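Local coordinates for ABC transporter, periplasmic substrate-binding protein (Thermotoga maritima, PDB 2HPG), which probably binds a small solute in the periplasm and hands it to a membrane transporter of the tripartite ATP-independent (TRAP) family, at residues M87-F92 / L305-A310; I93-A98 / E296-A301; E103-L108 / A256-S261; K109-S114 / N312-E317. All blocks are in the same frame, centred on the assembly; numbering follows the deposited sequence. Where two conformers were deposited one is given.

How the contacts relate
Following the chain from the N terminus, the segments 87-92, 93-98, 103-108 and 109-114 come almost in one run, from the loop before helix 92-95 through that short helix to just past the end of helix 101-112. Their partners arrive much later. Contact 3 closes first, when helix 243-278 meets helix 101-112. Contact 2 closes next, on helix 291-305, and encloses contact 3 along the chain; contact 1, at the turn leading into helix 308-318, encloses both. Contact 4, closed last by helix 308-318, crosses the other three. Contacts 1, 2 and 4 thus bring the two C-terminal helices onto the 87-114 region, with Phe92 of 87-92 packing on Ile111 and Leu314 of contact 4.

Contact 1 (M87-F92 / L305-A310); sequences MNLAYF and LGLENA
A Schellman motif ends helix 291-305, and the leucines on either side of its glycine in sequence, Leu305 and Leu307, receive Leu89 from a type II beta turn. In that motif Gly306, with positive phi, sits between them: its N bonds back to Lys303 O, and Leu307 N to Tyr302 O. Leu307 is in turn the N-cap residue of helix 308-318, so the contact lies at the junction of two successive helices. On the other side, the turn from Leu89 to Phe92 is closed by Phe92 N bonding to Leu89 O at 3.2 Å, and it leads into helix 92-95.

Leu89 does the joining with both branches of its fork. With CD1 anti to CA (chi2 -178°), that methyl reaches farthest and lies 3.6 Å from Leu307 CD1; the two side chains run at about a right angle. Its other methyl, CD2, turns to the end of helix 291-305. The interaction is wholly apolar, with no hydrogen bond between the segments. Ser172 and Tyr302 also touch Leu89, while Lys82 and Asp83 touch Leu307. At the partly exposed side of the contact, Leu305 CD1 comes to 3.9 Å from Leu89 CD2.

Contact 2 (I93-A98 / E296-A301); sequences IDFMGA and EKAKQA
Ala298 is the first residue of 296-301 to touch Phe95. Its CB lies near the plane of the ring, 4.5 Å from Phe95 CZ at the edge, and the same methyl also packs on Ala90 and Tyr91 of the loop before helix 92-95. Phe95 itself sits on that short helix, which a Schellman motif ends, with Gly97 N on Asp94 O and Ala98 N on Ile93 O.

One residue on, Lys299 takes a face of the ring. Its chain bends at chi2 (-69°) and then stretches out over the phenyl, running past Phe95 in the opposite direction. CE sits 3.8 Å from Phe95 CE1, offset toward the rim, and makes a CH-pi contact. NZ comes more squarely over the middle: it stands 4.5 Å from the Phe95 ring centroid and 10° from the ring normal. The same ammonium has a long, weak ion pair with Glu308, so two weak attractions probably share its charge.

Beyond Lys299 the helix kinks. Ala301 N bonds to Ala298 O at 2.9 Å, three residues back, and Gln300 N reaches Lys297 O likewise. The arrangement as a whole is a lysine-over-phenyl cation-pi contact that joins short helix 92-95 to helix 291-305.

Contact 3 (E103-L108 / A256-S261); sequences EAIEVL and AGIEVS
Ser261 OG, whose own CB touches Ile105, is a buried hydroxyl gripped by several groups. It lies among Gly257 O, 2.7 Å away and one turn back in its helix, and Val138 N and Tyr136 O of strand 130-146. With this polar end held against helix and strand, the CB carbon is presented to the neighbouring helix.

Ile105 meets it there. Its CG1 branch lies anti to the carbonyl carbon (chi1 -69°) and carries CD1 to 4.0 Å from Ser261 CB. The other branch, CG2, is 4.4 Å from Ile258 CG1, a loose and, since Ile258 has a second conformer, doubtful contact. No hydrogen bond joins the two segments, yet the backbones are close, 7.1 Å between the CA atoms of Ile105 and Ile258. Leu108, a turn later, packs instead on Val138 and Met87.

The arrangement is helix-on-helix packing against a strand: helix 101-112 rests on the long helix 243-278, whose unbroken length is consistent with the long helix of other TRAP solute-binding proteins.

Contact 4 (K109-S114 / N312-E317); sequences KKIKQS and NQLIKE
Glu317 approaches Ser114 with its side chain stretched out beyond CG. CB and CG carry the chain past Ser114 without touching it, and the carboxylate then comes back toward the first segment: OE1 rests against Ser114 CB at 3.5 Å, a contact without a hydrogen bond between the two. OE2, the other oxygen, accepts Gln313 NE2 on its anti lone pair at 2.6 Å, nearly straight at 162° and close to the amide plane, and it is also hydrogen-bonded to Thr116 OG1. With an alanine here, Gln313 NE2 and Thr116 OG1 would probably lose the oxygen they share, and the Gln313 amide would be likelier to turn.

Ser114 has its own role as N-cap of helix 115-128. In the conformer given, one of two, its OG bonds to Ile111 O at 2.6 Å, in the carbonyl plane, and caps Met117 N; chi1 of 76° sets OG between the backbone N and the carbonyl carbon, where it reaches both Ile111 O and Met117 N. Ile111 O also accepts Ser114 N, so one carbonyl ties off the end of helix 101-112. Beside these polar groups Leu314 CD2 packs against Ile111 CG2 at 4.0 Å, the two side chains crossing at about a right angle; its approach to Ser114 OG, 3.8 Å, holds for that conformer alone. Phe92 touches both Ile111 and Leu314.

The contact therefore sets an apolar Ile111-Leu314 contact beside a carboxylate and a capping serine, and the carboxylate of Glu317 is probably stabilised as an anion by the donors around it and by the start of helix 115-128.

Contact 1 (M87-F92 / L305-A310)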
loop_
_atom_site.group_PDB
_atom_site.type_symbol
_atom_site.label_atom_id
_atom_site.label_comp_id
_atom_site.label_asym_id
_atom_site.label_seq_id
_atom_site.Cartn_x
_atom_site.Cartn_y
_atom_site.Cartn_z
HETATM N N MSE A 87 6.019 7.747 -3.022
HETATM C CA MSE A 87 5.972 6.678 -2.013
HETATM C C MSE A 87 5.387 5.337 -2.510
HETATM O O MSE A 87 5.324 4.378 -1.736
HETATM C CB MSE A 87 5.237 7.157 -0.769
HETATM C CG MSE A 87 5.781 8.484 -0.255
HETATM SE SE MSE A 87 5.196 8.998 1.491
HETATM C CE MSE A 87 5.073 7.259 2.351
ATOM N N ASN A 88 4.992 5.269 -3.778
ATOM C CA ASN A 88 4.519 4.011 -4.399
ATOM C C ASN A 88 5.472 3.517 -5.487
ATOM O O ASN A 88 5.168 2.567 -6.231
ATOM C CB ASN A 88 3.102 4.183 -4.982
ATOM C CG ASN A 88 2.185 2.995 -4.669
ATOM O OD1 ASN A 88 2.463 1.866 -5.059
ATOM N ND2 ASN A 88 1.132 3.246 -3.929
ATOM N N LEU A 89 6.633 4.153 -5.578
ATOM C CA LEU A 89 7.607 3.774 -6.573
ATOM C C LEU A 89 8.548 2.674 -6.057
ATOM O O LEU A 89 8.766 2.518 -4.838
ATOM C CB LEU A 89 8.370 5.016 -7.081
ATOM C CG LEU A 89 7.606 5.864 -8.094
ATOM C CD1 LEU A 89 8.473 7.017 -8.550
ATOM C CD2 LEU A 89 7.187 5.054 -9.288
ATOM N N ALA A 90 9.063 1.893 -7.003
ATOM C CA ALA A 90 9.921 0.749 -6.695
ATOM C C ALA A 90 11.068 1.170 -5.807
ATOM O O ALA A 90 11.684 2.190 -6.047
ATOM C CB ALA A 90 10.452 0.098 -7.980
ATOM N N TYR A 91 11.313 0.380 -4.764
ATOM C CA TYR A 91 12.419 0.568 -3.798
ATOM C C TYR A 91 12.426 1.845 -2.974
ATOM O O TYR A 91 13.386 2.063 -2.248
ATOM C CB TYR A 91 13.802 0.349 -4.451
ATOM C CG TYR A 91 13.959 -1.066 -4.910
ATOM C CD1 TYR A 91 13.824 -1.397 -6.245
ATOM C CD2 TYR A 91 14.171 -2.094 -3.994
ATOM C CE1 TYR A 91 13.918 -2.711 -6.660
ATOM C CE2 TYR A 91 14.281 -3.418 -4.416
ATOM C CZ TYR A 91 14.165 -3.711 -5.740
ATOM O OH TYR A 91 14.248 -5.029 -6.160
ATOM N N PHE A 92 11.358 2.649 -3.031
ATOM C CA PHE A 92 11.254 3.852 -2.195
ATOM C C PHE A 92 11.730 3.645 -0.747
ATOM O O PHE A 92 12.558 4.412 -0.246
ATOM C CB PHE A 92 9.816 4.449 -2.207
ATOM C CG PHE A 92 9.624 5.562 -1.194
ATOM C CD1 PHE A 92 10.038 6.858 -1.487
ATOM C CD2 PHE A 92 9.095 5.297 0.058
ATOM C CE1 PHE A 92 9.910 7.881 -0.541
ATOM C CE2 PHE A 92 8.978 6.295 1.019
ATOM C CZ PHE A 92 9.369 7.604 0.711
ATOM N N LEU A 305 8.470 9.785 -14.396
ATOM C CA LEU A 305 7.289 10.364 -13.783
ATOM C C LEU A 305 7.536 11.743 -13.197
ATOM O O LEU A 305 6.584 12.421 -12.873
ATOM C CB LEU A 305 6.716 9.430 -12.700
ATOM C CG LEU A 305 6.051 8.155 -13.233
ATOM C CD1 LEU A 305 5.571 7.258 -12.101
ATOM C CD2 LEU A 305 4.894 8.502 -14.163
ATOM N N GLY A 306 8.794 12.145 -13.045
ATOM C CA GLY A 306 9.136 13.449 -12.484
ATOM C C GLY A 306 9.115 13.501 -10.970
ATOM O O GLY A 306 8.718 14.523 -10.388
ATOM N N LEU A 307 9.569 12.424 -10.329
ATOM C CA LEU A 307 9.496 12.272 -8.869
ATOM C C LEU A 307 10.845 12.114 -8.175
ATOM O O LEU A 307 10.898 11.888 -6.966
ATOM C CB LEU A 307 8.597 11.080 -8.512
ATOM C CG LEU A 307 7.168 11.196 -9.042
ATOM C CD1 LEU A 307 6.394 9.898 -8.880
ATOM C CD2 LEU A 307 6.465 12.350 -8.349
ATOM N N GLU A 308 11.937 12.260 -8.915
ATOM C CA GLU A 308 13.278 12.129 -8.323
ATOM C C GLU A 308 13.574 13.287 -7.349
ATOM O O GLU A 308 14.084 13.069 -6.244
ATOM C CB GLU A 308 14.329 12.006 -9.438
ATOM C CG GLU A 308 15.753 11.644 -8.974
ATOM C CD GLU A 308 15.887 10.290 -8.251
ATOM O OE1 GLU A 308 15.167 9.314 -8.584
ATOM O OE2 GLU A 308 16.758 10.205 -7.353
ATOM N N ASN A 309 13.201 14.508 -7.728
ATOM C CA ASN A 309 13.308 15.642 -6.796
ATOM C C ASN A 309 12.540 15.380 -5.516
ATOM O O ASN A 309 13.042 15.652 -4.411
ATOM C CB ASN A 309 12.829 16.957 -7.443
ATOM C CG ASN A 309 13.938 17.681 -8.203
ATOM O OD1 ASN A 309 15.119 17.558 -7.866
ATOM N ND2 ASN A 309 13.558 18.451 -9.223
ATOM N N ALA A 310 11.334 14.822 -5.657
ATOM C CA ALA A 310 10.502 14.470 -4.498
ATOM C C ALA A 310 11.208 13.525 -3.545
ATOM O O ALA A 310 11.160 13.717 -2.342
ATOM C CB ALA A 310 9.167 13.855 -4.961
#

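Contact 2 (I93-A98 / E296-A301)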
loop_
_atom_site.group_PDB
_atom_site.type_symbol
_atom_site.label_atom_id
_atom_site.label_comp_id
_atom_site.label_asym_id
_atom_site.label_seq_id
_atom_site.Cartn_x
_atom_site.Cartn_y
_atom_site.Cartn_z
ATOM N N ILE A 93 11.209 2.655 -0.031
ATOM C CA ILE A 93 11.563 2.545 1.393
ATOM C C ILE A 93 13.056 2.188 1.540
ATOM O O ILE A 93 13.684 2.504 2.562
ATOM C CB ILE A 93 10.658 1.551 2.187
ATOM C CG1 ILE A 93 10.520 1.992 3.645
ATOM C CG2 ILE A 93 11.203 0.143 2.142
ATOM C CD1 ILE A 93 9.560 3.169 3.846
ATOM N N ASP A 94 13.625 1.555 0.515
ATOM C CA ASP A 94 15.054 1.191 0.552
ATOM C C ASP A 94 15.931 2.399 0.297
ATOM O O ASP A 94 16.940 2.582 0.963
ATOM C CB ASP A 94 15.390 0.090 -0.448
ATOM C CG ASP A 94 15.061 -1.284 0.080
ATOM O OD1 ASP A 94 15.980 -1.963 0.581
ATOM O OD2 ASP A 94 13.880 -1.665 0.034
ATOM N N PHE A 95 15.548 3.213 -0.673
ATOM C CA PHE A 95 16.189 4.504 -0.896
ATOM C C PHE A 95 16.090 5.410 0.322
ATOM O O PHE A 95 16.972 6.234 0.538
ATOM C CB PHE A 95 15.599 5.200 -2.111
ATOM C CG PHE A 95 15.810 4.461 -3.407
ATOM C CD1 PHE A 95 17.015 3.849 -3.692
ATOM C CD2 PHE A 95 14.828 4.456 -4.378
ATOM C CE1 PHE A 95 17.213 3.202 -4.905
ATOM C CE2 PHE A 95 15.009 3.808 -5.574
ATOM C CZ PHE A 95 16.204 3.179 -5.841
HETATM N N MSE A 96 15.038 5.267 1.124
HETATM C CA MSE A 96 14.942 6.068 2.348
HETATM C C MSE A 96 15.779 5.473 3.488
HETATM O O MSE A 96 15.877 6.075 4.568
HETATM C CB MSE A 96 13.482 6.243 2.779
HETATM C CG MSE A 96 12.588 6.914 1.736
HETATM SE SE MSE A 96 13.159 8.718 1.200
HETATM C CE MSE A 96 13.196 9.557 2.978
ATOM N N GLY A 97 16.376 4.303 3.250
ATOM C CA GLY A 97 17.318 3.685 4.186
ATOM C C GLY A 97 16.772 2.592 5.090
ATOM O O GLY A 97 17.489 2.092 5.961
ATOM N N ALA A 98 15.505 2.234 4.910
ATOM C CA ALA A 98 14.878 1.214 5.748
ATOM C C ALA A 98 15.285 -0.147 5.227
ATOM O O ALA A 98 15.198 -0.412 4.026
ATOM C CB ALA A 98 13.379 1.349 5.723
ATOM N N GLU A 296 19.024 0.156 -9.343
ATOM C CA GLU A 296 19.575 1.041 -10.366
ATOM C C GLU A 296 18.593 1.203 -11.539
ATOM O O GLU A 296 18.403 2.300 -12.041
ATOM C CB GLU A 296 20.977 0.551 -10.811
ATOM C CG GLU A 296 22.047 0.730 -9.707
ATOM C CD GLU A 296 23.408 0.074 -10.016
ATOM O OE1 GLU A 296 23.579 -0.483 -11.126
ATOM O OE2 GLU A 296 24.319 0.106 -9.136
ATOM N N LYS A 297 17.951 0.118 -11.958
ATOM C CA LYS A 297 16.911 0.200 -12.976
ATOM C C LYS A 297 15.706 1.018 -12.494
ATOM O O LYS A 297 15.122 1.750 -13.273
ATOM C CB LYS A 297 16.429 -1.192 -13.389
ATOM C CG LYS A 297 17.406 -1.992 -14.196
ATOM C CD LYS A 297 17.518 -1.478 -15.607
ATOM C CE LYS A 297 18.381 -2.403 -16.443
ATOM N NZ LYS A 297 19.043 -1.692 -17.584
ATOM N N ALA A 298 15.352 0.894 -11.216
ATOM C CA ALA A 298 14.189 1.589 -10.653
ATOM C C ALA A 298 14.247 3.120 -10.798
ATOM O O ALA A 298 13.214 3.761 -11.008
ATOM C CB ALA A 298 13.994 1.207 -9.181
ATOM N N LYS A 299 15.447 3.692 -10.696
ATOM C CA LYS A 299 15.649 5.150 -10.806
ATOM C C LYS A 299 15.006 5.751 -12.051
ATOM O O LYS A 299 14.522 6.873 -12.016
ATOM C CB LYS A 299 17.145 5.513 -10.760
ATOM C CG LYS A 299 17.845 5.189 -9.418
ATOM C CD LYS A 299 17.373 6.104 -8.259
ATOM C CE LYS A 299 18.358 6.099 -7.067
ATOM N NZ LYS A 299 18.336 7.380 -6.273
ATOM N N GLN A 300 14.974 5.008 -13.148
ATOM C CA GLN A 300 14.365 5.506 -14.385
ATOM C C GLN A 300 12.833 5.730 -14.296
ATOM O O GLN A 300 12.274 6.529 -15.047
ATOM C CB GLN A 300 14.691 4.563 -15.548
ATOM C CG GLN A 300 14.378 5.123 -16.951
ATOM C CD GLN A 300 15.106 6.438 -17.249
ATOM O OE1 GLN A 300 16.301 6.578 -16.977
ATOM N NE2 GLN A 300 14.380 7.404 -17.799
ATOM N N ALA A 301 12.152 5.011 -13.408
ATOM C CA ALA A 301 10.735 5.268 -13.157
ATOM C C ALA A 301 10.561 6.614 -12.449
ATOM O O ALA A 301 9.649 7.370 -12.760
ATOM C CB ALA A 301 10.122 4.137 -12.327
#

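Contact 3 (E103-L108 / A256-S261)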
loop_
_atom_site.group_PDB
_atom_site.type_symbol
_atom_site.label_atom_id
_atom_site.label_comp_id
_atom_site.label_asym_id
_atom_site.label_seq_id
_atom_site.Cartn_x
_atom_site.Cartn_y
_atom_site.Cartn_z
ATOM N N GLU A 103 12.631 -0.480 11.145
ATOM C CA GLU A 103 13.221 0.660 10.435
ATOM C C GLU A 103 12.265 1.310 9.439
ATOM O O GLU A 103 12.299 2.526 9.232
ATOM C CB GLU A 103 14.499 0.232 9.694
ATOM C CG GLU A 103 15.681 -0.044 10.609
ATOM C CD GLU A 103 16.953 -0.427 9.867
ATOM O OE1 GLU A 103 16.994 -0.414 8.622
ATOM O OE2 GLU A 103 17.942 -0.737 10.548
ATOM N N ALA A 104 11.435 0.493 8.794
ATOM C CA ALA A 104 10.455 0.994 7.821
ATOM C C ALA A 104 9.432 1.928 8.495
ATOM O O ALA A 104 9.164 3.011 7.984
ATOM C CB ALA A 104 9.746 -0.188 7.121
ATOM N N ILE A 105 8.910 1.501 9.648
ATOM C CA ILE A 105 7.985 2.286 10.474
ATOM C C ILE A 105 8.617 3.566 10.987
ATOM O O ILE A 105 7.966 4.612 11.024
ATOM C CB ILE A 105 7.507 1.472 11.721
ATOM C CG1 ILE A 105 6.581 0.313 11.318
ATOM C CG2 ILE A 105 6.816 2.374 12.760
ATOM C CD1 ILE A 105 5.484 0.672 10.311
ATOM N N GLU A 106 9.884 3.487 11.396
ATOM C CA GLU A 106 10.589 4.679 11.876
ATOM C C GLU A 106 10.798 5.697 10.762
ATOM O O GLU A 106 10.631 6.886 10.987
ATOM C CB GLU A 106 11.924 4.320 12.559
ATOM C CG GLU A 106 12.661 5.545 13.157
ATOM C CD GLU A 106 11.729 6.494 13.957
ATOM O OE1 GLU A 106 11.034 6.032 14.901
ATOM O OE2 GLU A 106 11.691 7.705 13.634
ATOM N N VAL A 107 11.152 5.245 9.566
ATOM C CA VAL A 107 11.236 6.125 8.397
ATOM C C VAL A 107 9.899 6.819 8.080
ATOM O O VAL A 107 9.877 7.999 7.729
ATOM C CB VAL A 107 11.740 5.357 7.135
ATOM C CG1 VAL A 107 11.194 5.946 5.848
ATOM C CG2 VAL A 107 13.248 5.381 7.096
ATOM N N LEU A 108 8.801 6.072 8.181
ATOM C CA LEU A 108 7.455 6.624 7.949
ATOM C C LEU A 108 7.164 7.741 8.960
ATOM O O LEU A 108 6.691 8.803 8.587
ATOM C CB LEU A 108 6.382 5.521 8.024
ATOM C CG LEU A 108 6.396 4.455 6.925
ATOM C CD1 LEU A 108 5.209 3.496 7.047
ATOM C CD2 LEU A 108 6.428 5.074 5.538
ATOM N N ALA A 256 -3.194 1.526 15.526
ATOM C CA ALA A 256 -3.663 0.275 14.933
ATOM C C ALA A 256 -2.846 -0.088 13.702
ATOM O O ALA A 256 -2.622 -1.273 13.419
ATOM C CB ALA A 256 -5.143 0.391 14.550
ATOM N N GLY A 257 -2.425 0.933 12.963
ATOM C CA GLY A 257 -1.659 0.750 11.747
ATOM C C GLY A 257 -0.261 0.227 11.994
ATOM O O GLY A 257 0.168 -0.719 11.345
ATOM N N ILE A 258 0.479 0.867 12.904
ATOM C CA ILE A 258 1.792 0.386 13.343
ATOM C C ILE A 258 1.680 -1.092 13.758
ATOM O O ILE A 258 2.500 -1.936 13.420
ATOM C CB ILE A 258 2.307 1.169 14.592
ATOM C CG1 ILE A 258 2.649 2.643 14.271
ATOM C CG2 ILE A 258 3.532 0.453 15.182
ATOM C CD1 ILE A 258 2.656 3.610 15.522
ATOM N N GLU A 259 0.670 -1.377 14.558
ATOM C CA GLU A 259 0.499 -2.735 15.095
ATOM C C GLU A 259 0.323 -3.798 14.002
ATOM O O GLU A 259 0.999 -4.836 14.026
ATOM C CB GLU A 259 -0.698 -2.762 16.043
ATOM C CG GLU A 259 -0.947 -4.076 16.747
ATOM C CD GLU A 259 -2.263 -4.091 17.537
ATOM O OE1 GLU A 259 -2.994 -3.073 17.537
ATOM O OE2 GLU A 259 -2.573 -5.133 18.165
ATOM N N VAL A 260 -0.596 -3.576 13.066
ATOM C CA VAL A 260 -0.815 -4.594 12.023
ATOM C C VAL A 260 0.348 -4.633 11.017
ATOM O O VAL A 260 0.704 -5.686 10.532
ATOM C CB VAL A 260 -2.191 -4.445 11.331
ATOM C CG1 VAL A 260 -2.259 -3.193 10.454
ATOM C CG2 VAL A 260 -2.531 -5.740 10.546
ATOM N N SER A 261 0.974 -3.499 10.736
ATOM C CA SER A 261 2.138 -3.459 9.846
ATOM C C SER A 261 3.283 -4.354 10.305
ATOM O O SER A 261 3.896 -5.069 9.508
ATOM C CB SER A 261 2.650 -2.031 9.741
ATOM O OG SER A 261 1.669 -1.180 9.205
#

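Contact 4 (K109-S114 / N312-E317)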
loop_
_atom_site.group_PDB
_atom_site.type_symbol
_atom_site.label_atom_id
_atom_site.label_comp_id
_atom_site.label_asym_id
_atom_site.label_seq_id
_atom_site.Cartn_x
_atom_site.Cartn_y
_atom_site.Cartn_z
ATOM N N LYS A 109 7.481 7.513 10.227
ATOM C CA LYS A 109 7.345 8.577 11.247
ATOM C C LYS A 109 8.165 9.818 10.910
ATOM O O LYS A 109 7.686 10.934 11.058
ATOM C CB LYS A 109 7.722 8.073 12.627
ATOM C CG LYS A 109 6.836 6.958 13.091
ATOM C CD LYS A 109 7.220 6.451 14.454
ATOM C CE LYS A 109 6.285 5.347 14.875
ATOM N NZ LYS A 109 6.784 4.627 16.065
ATOM N N LYS A 110 9.391 9.625 10.439
ATOM C CA LYS A 110 10.232 10.742 10.030
ATOM C C LYS A 110 9.658 11.429 8.811
ATOM O O LYS A 110 9.772 12.644 8.675
ATOM C CB LYS A 110 11.675 10.283 9.757
ATOM C CG LYS A 110 12.454 9.962 11.021
ATOM C CD LYS A 110 12.927 11.249 11.744
ATOM C CE LYS A 110 13.734 10.952 13.029
ATOM N NZ LYS A 110 13.062 9.885 13.864
ATOM N N ILE A 111 9.061 10.672 7.892
ATOM C CA ILE A 111 8.447 11.314 6.730
ATOM C C ILE A 111 7.263 12.176 7.206
ATOM O O ILE A 111 7.073 13.283 6.716
ATOM C CB ILE A 111 8.012 10.297 5.615
ATOM C CG1 ILE A 111 9.247 9.723 4.909
ATOM C CG2 ILE A 111 7.113 10.974 4.587
ATOM C CD1 ILE A 111 8.940 8.646 3.895
ATOM N N LYS A 112 6.512 11.686 8.187
ATOM C CA LYS A 112 5.310 12.387 8.620
ATOM C C LYS A 112 5.639 13.751 9.212
ATOM O O LYS A 112 5.002 14.736 8.883
ATOM C CB LYS A 112 4.532 11.577 9.641
ATOM C CG LYS A 112 3.196 12.213 10.005
ATOM C CD LYS A 112 2.473 11.367 11.022
ATOM C CE LYS A 112 1.568 12.177 11.962
ATOM N NZ LYS A 112 1.334 11.380 13.203
ATOM N N GLN A 113 6.645 13.803 10.075
ATOM C CA GLN A 113 7.039 15.072 10.673
ATOM C C GLN A 113 7.903 15.951 9.759
ATOM O O GLN A 113 8.253 17.063 10.135
ATOM C CB GLN A 113 7.675 14.848 12.047
ATOM C CG GLN A 113 8.938 14.047 12.055
ATOM C CD GLN A 113 9.241 13.452 13.418
ATOM O OE1 GLN A 113 8.422 12.719 13.995
ATOM N NE2 GLN A 113 10.424 13.761 13.942
ATOM N N SER A 114 8.206 15.497 8.546
ATOM C CA SER A 114 8.965 16.275 7.561
ATOM C C SER A 114 8.162 17.483 7.098
ATOM O O SER A 114 6.985 17.328 6.762
ATOM C CB SER A 114 9.313 15.408 6.326
ATOM O OG SER A 114 8.204 15.193 5.437
ATOM N N ASN A 312 14.558 12.912 -3.282
ATOM C CA ASN A 312 15.718 13.637 -2.742
ATOM C C ASN A 312 15.323 14.608 -1.639
ATOM O O ASN A 312 15.976 14.680 -0.573
ATOM C CB ASN A 312 16.425 14.368 -3.882
ATOM C CG ASN A 312 17.175 13.418 -4.795
ATOM O OD1 ASN A 312 17.825 12.485 -4.319
ATOM N ND2 ASN A 312 17.080 13.635 -6.104
ATOM N N GLN A 313 14.225 15.319 -1.879
ATOM C CA GLN A 313 13.699 16.225 -0.879
ATOM C C GLN A 313 13.351 15.491 0.396
ATOM O O GLN A 313 13.666 15.962 1.474
ATOM C CB GLN A 313 12.487 16.991 -1.406
ATOM C CG GLN A 313 12.102 18.159 -0.501
ATOM C CD GLN A 313 13.238 19.186 -0.315
ATOM O OE1 GLN A 313 13.797 19.693 -1.293
ATOM N NE2 GLN A 313 13.566 19.495 0.941
ATOM N N LEU A 314 12.728 14.321 0.285
ATOM C CA LEU A 314 12.432 13.511 1.476
ATOM C C LEU A 314 13.699 12.955 2.156
ATOM O O LEU A 314 13.775 12.891 3.398
ATOM C CB LEU A 314 11.455 12.367 1.137
ATOM C CG LEU A 314 9.963 12.727 1.022
ATOM C CD1 LEU A 314 9.122 11.514 0.580
ATOM C CD2 LEU A 314 9.431 13.304 2.346
ATOM N N ILE A 315 14.680 12.551 1.347
ATOM C CA ILE A 315 15.959 12.013 1.868
ATOM C C ILE A 315 16.658 13.041 2.786
ATOM O O ILE A 315 17.047 12.728 3.929
ATOM C CB ILE A 315 16.906 11.584 0.710
ATOM C CG1 ILE A 315 16.413 10.283 0.057
ATOM C CG2 ILE A 315 18.318 11.375 1.224
ATOM C CD1 ILE A 315 16.937 10.036 -1.352
ATOM N N LYS A 316 16.773 14.264 2.277
ATOM C CA LYS A 316 17.315 15.413 3.028
ATOM C C LYS A 316 16.752 15.611 4.439
ATOM O O LYS A 316 17.510 15.705 5.414
ATOM C CB LYS A 316 17.067 16.685 2.231
ATOM C CG LYS A 316 17.489 17.974 2.929
ATOM C CD LYS A 316 17.311 19.163 1.995
ATOM C CE LYS A 316 17.592 20.467 2.719
ATOM N NZ LYS A 316 17.478 21.615 1.777
ATOM N N GLU A 317 15.430 15.692 4.550
ATOM C CA GLU A 317 14.790 16.045 5.818
ATOM C C GLU A 317 14.775 14.884 6.817
ATOM O O GLU A 317 14.763 15.089 8.049
ATOM C CB GLU A 317 13.376 16.586 5.543
ATOM C CG GLU A 317 13.405 17.879 4.723
ATOM C CD GLU A 317 12.077 18.259 4.105
ATOM O OE1 GLU A 317 11.027 18.019 4.732
ATOM O OE2 GLU A 317 12.091 18.810 2.983
#